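Local atomic coordinates of protein-tyrosine-phosphatase (Chaetomium thermophilum var. thermophilum DSM 1495, PDB entry 5M43), a protein that probably removes phosphate from phosphotyrosine and phosphoserine/threonine residues, this chain being the dual-specificity phosphatase domain of Yvh1, a protein linked to ribosome assembly. Residues 141-144 and 145-149; 157-160 and 161-164. All blocks are in the same frame, centred on the assembly; numbering follows the deposited sequence.

Contact 1: residues 141-144 and 145-149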
ATOM      1  N   ARG A 141     -12.399   7.958   4.742  1.00 26.44           N
ATOM      2  CA  ARG A 141     -11.594   9.141   4.495  1.00 26.35           C
ATOM      3  C   ARG A 141     -10.241   8.776   3.897  1.00 25.98           C
ATOM      4  O   ARG A 141      -9.713   9.520   3.051  1.00 24.99           O
ATOM      5  CB  ARG A 141     -11.447   9.943   5.792  1.00 26.84           C
ATOM      6  CG  ARG A 141     -12.783  10.576   6.177  1.00 34.99           C
ATOM      7  CD  ARG A 141     -12.839  11.088   7.606  1.00 42.48           C
ATOM      8  NE  ARG A 141     -11.773  12.052   7.845  1.00 46.69           N
ATOM      9  CZ  ARG A 141     -11.733  12.864   8.896  1.00 51.23           C
ATOM     10  NH1 ARG A 141     -10.716  13.713   9.038  1.00 51.48           N
ATOM     11  NH2 ARG A 141     -12.714  12.836   9.790  1.00 50.68           N
ATOM     12  N   ALA A 142      -9.641   7.655   4.332  1.00 22.86           N
ATOM     13  CA  ALA A 142      -8.367   7.226   3.746  1.00 20.11           C
ATOM     14  C   ALA A 142      -8.568   6.767   2.304  1.00 20.30           C
ATOM     15  O   ALA A 142      -7.735   7.071   1.435  1.00 21.27           O
ATOM     16  CB  ALA A 142      -7.728   6.099   4.582  1.00 24.27           C
ATOM     17  N   LEU A 143      -9.684   6.095   2.023  1.00 22.24           N
ATOM     18  CA  LEU A 143      -9.969   5.722   0.638  1.00 21.19           C
ATOM     19  C   LEU A 143     -10.132   6.961  -0.239  1.00 22.63           C
ATOM     20  O   LEU A 143      -9.637   6.992  -1.374  1.00 22.00           O
ATOM     21  CB  LEU A 143     -11.208   4.798   0.588  1.00 20.66           C
ATOM     22  CG  LEU A 143     -11.801   4.587  -0.812  1.00 23.36           C
ATOM     23  CD1 LEU A 143     -10.782   3.877  -1.674  1.00 22.36           C
ATOM     24  CD2 LEU A 143     -13.024   3.686  -0.703  1.00 22.90           C
ATOM     25  N   GLU A 144     -10.866   7.974   0.235  1.00 22.51           N
ATOM     26  CA  GLU A 144     -11.028   9.180  -0.595  1.00 23.23           C
ATOM     27  C   GLU A 144      -9.702   9.909  -0.773  1.00 22.87           C
ATOM     28  O   GLU A 144      -9.440  10.509  -1.838  1.00 24.74           O
ATOM     29  CB  GLU A 144     -12.047  10.120   0.026  1.00 26.87           C
ATOM     30  CG  GLU A 144     -13.431   9.550   0.095  1.00 31.05           C
ATOM     31  CD  GLU A 144     -13.880   9.136  -1.279  1.00 34.87           C
ATOM     32  OE1 GLU A 144     -13.699   9.926  -2.248  1.00 33.15           O
ATOM     33  OE2 GLU A 144     -14.372   8.020  -1.421  1.00 30.05           O
ATOM     34  N   TRP A 145      -8.828   9.817   0.229  1.00 21.73           N
ATOM     35  CA  TRP A 145      -7.479  10.379   0.073  1.00 22.07           C
ATOM     36  C   TRP A 145      -6.727   9.704  -1.071  1.00 21.19           C
ATOM     37  O   TRP A 145      -6.138  10.365  -1.943  1.00 21.55           O
ATOM     38  CB  TRP A 145      -6.730  10.214   1.410  1.00 20.69           C
ATOM     39  CG  TRP A 145      -5.327  10.833   1.404  1.00 19.24           C
ATOM     40  CD1 TRP A 145      -4.167  10.260   0.964  1.00 19.82           C
ATOM     41  CD2 TRP A 145      -4.996  12.104   1.887  1.00 23.10           C
ATOM     42  NE1 TRP A 145      -3.097  11.132   1.168  1.00 20.27           N
ATOM     43  CE2 TRP A 145      -3.593  12.272   1.724  1.00 21.40           C
ATOM     44  CE3 TRP A 145      -5.747  13.137   2.445  1.00 25.81           C
ATOM     45  CZ2 TRP A 145      -2.908  13.446   2.122  1.00 24.17           C
ATOM     46  CZ3 TRP A 145      -5.046  14.338   2.837  1.00 30.00           C
ATOM     47  CH2 TRP A 145      -3.658  14.450   2.679  1.00 28.13           C
ATOM     48  N   VAL A 146      -6.755   8.367  -1.098  1.00 19.36           N
ATOM     49  CA  VAL A 146      -6.123   7.632  -2.180  1.00 20.34           C
ATOM     50  C   VAL A 146      -6.749   8.022  -3.515  1.00 21.10           C
ATOM     51  O   VAL A 146      -6.032   8.206  -4.502  1.00 20.27           O
ATOM     52  CB  VAL A 146      -6.237   6.114  -1.947  1.00 18.03           C
ATOM     53  CG1 VAL A 146      -5.711   5.336  -3.151  1.00 19.82           C
ATOM     54  CG2 VAL A 146      -5.375   5.769  -0.673  1.00 17.35           C
ATOM     55  N   ARG A 147      -8.078   8.137  -3.558  1.00 19.44           N
ATOM     56  CA  ARG A 147      -8.799   8.420  -4.813  1.00 19.42           C
ATOM     57  C   ARG A 147      -8.410   9.788  -5.393  1.00 19.49           C
ATOM     58  O   ARG A 147      -8.659  10.034  -6.605  1.00 21.67           O
ATOM     59  CB  ARG A 147     -10.303   8.390  -4.574  1.00 21.72           C
ATOM     60  CG  ARG A 147     -10.813   6.953  -4.578  1.00 21.93           C
ATOM     61  CD  ARG A 147     -12.241   6.882  -4.087  1.00 25.75           C
ATOM     62  NE  ARG A 147     -12.751   5.544  -4.371  1.00 23.53           N
ATOM     63  CZ  ARG A 147     -13.962   5.139  -4.042  1.00 27.54           C
ATOM     64  NH1 ARG A 147     -14.795   5.962  -3.382  1.00 29.27           N
ATOM     65  NH2 ARG A 147     -14.363   3.913  -4.385  1.00 28.58           N
ATOM     66  N   GLU A 148      -7.784  10.670  -4.603  0.54 20.50           N
ATOM     67  CA  GLU A 148      -7.367  11.938  -5.179  0.54 22.26           C
ATOM     68  C   GLU A 148      -6.308  11.766  -6.260  0.54 21.46           C
ATOM     69  O   GLU A 148      -6.189  12.637  -7.138  0.54 20.81           O
ATOM     70  CB  GLU A 148      -6.868  12.886  -4.077  0.54 24.07           C
ATOM     71  CG  GLU A 148      -7.981  13.264  -3.123  0.54 25.67           C
ATOM     72  CD  GLU A 148      -7.616  14.394  -2.202  0.54 29.09           C
ATOM     73  OE1 GLU A 148      -7.062  15.399  -2.685  0.54 29.94           O
ATOM     74  OE2 GLU A 148      -7.902  14.274  -0.989  0.54 32.26           O
ATOM     75  N   THR A 149      -5.523  10.695  -6.223  1.00 20.81           N
ATOM     76  CA  THR A 149      -4.575  10.440  -7.307  1.00 19.39           C
ATOM     77  C   THR A 149      -4.743   9.087  -7.961  1.00 19.19           C
ATOM     78  O   THR A 149      -4.156   8.882  -9.043  1.00 20.16           O
ATOM     79  CB  THR A 149      -3.115  10.559  -6.861  1.00 18.33           C
ATOM     80  OG1 THR A 149      -2.842   9.523  -5.889  1.00 19.76           O
ATOM     81  CG2 THR A 149      -2.845  11.917  -6.258  1.00 18.56           C
TER
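Arg147 reaches back over the preceding turn to Glu144 and Leu143, and its guanidinium carries most of the side-chain contact. The charged part is an i to i+3 salt bridge: Arg147 NH1 lies 2.9 Å from Glu144 OE2 and uses that oxygen's syn lone pair. The bond is far from straight (137° at the hydrogen), and the carboxylate and guanidinium planes stand 72° apart, so a single N-H makes the link. Glu144 gets there by folding at chi2 (-56°), which brings its carboxylate across the arginine. Arg147 NE meanwhile donates to Ala153 O, tying the group to the loop between helices 135-147 and 157-168.

The apolar part involves the same flat group. Leu143 CD2 sits under the centre of one guanidinium face, 3.8 Å from Arg147 CZ, while Leu143 CD1 approaches Arg147 NE at 3.7 Å.

Along the backbone, Trp145 N, Val146 N and Arg147 N donate to Arg141 O, Ala142 O and Leu143 O at 2.9 to 3.0 Å; the next bond, Glu148 N to Glu144 O, is weak at 3.2 Å. Val146 CG2 packs 3.4 Å from Ala142 O, and the indole of Trp145 turns off to Lys7, whose backbone oxygen accepts from NE1. This is the C-terminal part of an amphipathic helix, its Ala142, Leu143 and Val146 side packed on helix 109-121 in the dual-specificity phosphatase domain.

Contact 2: residues 157-160 and 161-164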
ATOM      1  N   ASP A 157     -15.615  -5.406  -0.544  1.00 29.25           N
ATOM      2  CA  ASP A 157     -16.367  -5.204   0.704  1.00 30.83           C
ATOM      3  C   ASP A 157     -15.706  -5.891   1.896  1.00 28.09           C
ATOM      4  O   ASP A 157     -15.715  -5.356   3.008  1.00 29.74           O
ATOM      5  CB  ASP A 157     -17.804  -5.761   0.603  1.00 31.93           C
ATOM      6  CG  ASP A 157     -18.731  -4.961  -0.295  1.00 42.85           C
ATOM      7  OD1 ASP A 157     -18.276  -3.995  -0.882  1.00 41.72           O
ATOM      8  OD2 ASP A 157     -19.928  -5.372  -0.465  1.00 45.78           O
ATOM      9  N   GLY A 158     -15.090  -7.050   1.670  1.00 28.11           N
ATOM     10  CA  GLY A 158     -14.416  -7.762   2.755  1.00 27.89           C
ATOM     11  C   GLY A 158     -13.148  -7.039   3.195  1.00 26.01           C
ATOM     12  O   GLY A 158     -12.834  -6.985   4.405  1.00 27.05           O
ATOM     13  N   PHE A 159     -12.372  -6.558   2.234  1.00 24.79           N
ATOM     14  CA  PHE A 159     -11.219  -5.751   2.586  1.00 23.21           C
ATOM     15  C   PHE A 159     -11.624  -4.498   3.345  1.00 23.15           C
ATOM     16  O   PHE A 159     -10.908  -4.072   4.268  1.00 23.72           O
ATOM     17  CB  PHE A 159     -10.451  -5.371   1.315  1.00 23.86           C
ATOM     18  CG  PHE A 159      -9.773  -6.532   0.635  1.00 23.86           C
ATOM     19  CD1 PHE A 159      -9.672  -7.778   1.272  1.00 25.48           C
ATOM     20  CD2 PHE A 159      -9.182  -6.359  -0.608  1.00 24.95           C
ATOM     21  CE1 PHE A 159      -9.062  -8.856   0.637  1.00 24.76           C
ATOM     22  CE2 PHE A 159      -8.559  -7.393  -1.261  1.00 24.93           C
ATOM     23  CZ  PHE A 159      -8.493  -8.652  -0.668  1.00 27.22           C
ATOM     24  N   MET A 160     -12.733  -3.851   2.936  1.00 24.90           N
ATOM     25  CA  MET A 160     -13.182  -2.667   3.679  1.00 27.16           C
ATOM     26  C   MET A 160     -13.484  -3.026   5.126  1.00 26.24           C
ATOM     27  O   MET A 160     -13.075  -2.297   6.040  1.00 27.53           O
ATOM     28  CB  MET A 160     -14.421  -2.045   3.014  1.00 26.50           C
ATOM     29  CG  MET A 160     -14.066  -1.460   1.633  1.00 24.59           C
ATOM     30  SD  MET A 160     -12.984  -0.027   1.650  1.00 26.16           S
ATOM     31  CE  MET A 160     -14.145   1.188   2.220  1.00 29.66           C
ATOM     32  N   ARG A 161     -14.181  -4.148   5.343  1.00 25.85           N
ATOM     33  CA  ARG A 161     -14.460  -4.600   6.711  1.00 26.77           C
ATOM     34  C   ARG A 161     -13.169  -4.841   7.485  1.00 27.69           C
ATOM     35  O   ARG A 161     -13.080  -4.510   8.676  1.00 26.97           O
ATOM     36  CB  ARG A 161     -15.314  -5.888   6.719  1.00 28.40           C
ATOM     37  CG  ARG A 161     -16.695  -5.617   6.191  1.00 33.10           C
ATOM     38  CD  ARG A 161     -17.647  -6.853   6.284  1.00 35.50           C
ATOM     39  NE  ARG A 161     -17.176  -8.086   5.635  1.00 39.01           N
ATOM     40  CZ  ARG A 161     -17.583  -8.486   4.414  1.00 43.49           C
ATOM     41  NH1 ARG A 161     -17.158  -9.650   3.893  1.00 45.15           N
ATOM     42  NH2 ARG A 161     -18.402  -7.720   3.688  1.00 38.98           N
ATOM     43  N   GLN A 162     -12.176  -5.469   6.852  1.00 25.06           N
ATOM     44  CA  GLN A 162     -10.932  -5.774   7.560  1.00 24.34           C
ATOM     45  C   GLN A 162     -10.147  -4.521   7.872  1.00 23.35           C
ATOM     46  O   GLN A 162      -9.432  -4.494   8.859  1.00 23.87           O
ATOM     47  CB  GLN A 162     -10.087  -6.755   6.742  1.00 23.97           C
ATOM     48  CG  GLN A 162     -10.832  -8.110   6.574  1.00 25.98           C
ATOM     49  CD  GLN A 162     -10.173  -9.106   5.670  1.00 27.98           C
ATOM     50  OE1 GLN A 162     -10.802  -9.585   4.701  1.00 31.98           O
ATOM     51  NE2 GLN A 162      -9.008  -9.549   6.033  1.00 25.22           N
ATOM     52  N   LEU A 163     -10.213  -3.515   6.999  1.00 22.47           N
ATOM     53  CA  LEU A 163      -9.571  -2.236   7.332  1.00 21.73           C
ATOM     54  C   LEU A 163     -10.228  -1.583   8.533  1.00 23.70           C
ATOM     55  O   LEU A 163      -9.554  -0.914   9.331  1.00 25.04           O
ATOM     56  CB  LEU A 163      -9.628  -1.286   6.129  1.00 21.73           C
ATOM     57  CG  LEU A 163      -8.664  -1.707   5.022  1.00 22.49           C
ATOM     58  CD1 LEU A 163      -9.012  -0.874   3.757  1.00 22.49           C
ATOM     59  CD2 LEU A 163      -7.194  -1.482   5.407  1.00 23.69           C
ATOM     60  N   GLU A 164     -11.549  -1.752   8.684  1.00 23.85           N
ATOM     61  CA  GLU A 164     -12.203  -1.249   9.887  1.00 25.03           C
ATOM     62  C   GLU A 164     -11.714  -2.015  11.099  1.00 26.93           C
ATOM     63  O   GLU A 164     -11.445  -1.412  12.152  1.00 27.86           O
ATOM     64  CB  GLU A 164     -13.734  -1.342   9.764  1.00 29.02           C
ATOM     65  CG  GLU A 164     -14.346  -0.363   8.736  1.00 28.94           C
ATOM     66  CD  GLU A 164     -15.801  -0.716   8.392  1.00 40.03           C
ATOM     67  OE1 GLU A 164     -16.290  -0.195   7.368  1.00 44.26           O
ATOM     68  OE2 GLU A 164     -16.410  -1.521   9.112  1.00 43.39           O
TER
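Asp157, in the first turn of helix 157-168, takes Arg161 N on its carbonyl oxygen, and the arginine side chain then doubles back over the same peptide. A bend at chi3 (-56°) lays the guanidinium flat there: Asp157 O and Gly158 CA lie beneath one face, toward its rim, with Arg161 NH1 3.5 Å from Gly158 CA. The Asp157 carboxylate is not in contact with it, OD2 staying 5.0 Å from Arg161 NH2.

Gly158 O accepts from Gln162 N at 3.0 Å, and Gln162 CG packs 3.2 Å from that same oxygen. Replacing Gln162 with an alanine would remove CG and the amide, and would probably leave the flank of Gly158 O uncovered and the packing on Asp66 and Ile67 lost.

Phe159 O receives Leu163 N at 2.9 Å, with Leu163 CG 3.3 Å from the oxygen. The Phe159 side chain packs on Arg109 and Thr112 of helix 109-121, while Asn156 OD1 accepts from Phe159 N.

Met160 O is bonded by Glu164 N at 3.1 Å, and Glu164 CG lies alongside that oxygen at 3.6 Å. The four main-chain bonds carry the turn, and the Arg161 guanidinium meets it by covering the Asp157-Gly158 peptide with its flat face rather than by pairing with the Asp157 carboxylate.

In the fold
Contacts 1 and 2 lie on consecutive helices, 135-147 and 157-168, with their centres about 15 Å apart. They meet through packing: Leu143 CD2, the methyl lying against the Arg147 guanidinium, comes within 4.0 Å of Met160 CE. Both helices also rest on helix 109-121, where Ile115 touches Leu143 from contact 1 and Leu163 from contact 2, so the three helices share one apolar core in the catalytic domain. The Phe159 side chain of contact 2 packs on Ser108 and Arg109, the latter probably closing the HCX5R phosphatase P-loop. It is about 6 Å from a bound nitrate, probably from the crystallisation liquor but consistent with that anion-binding site.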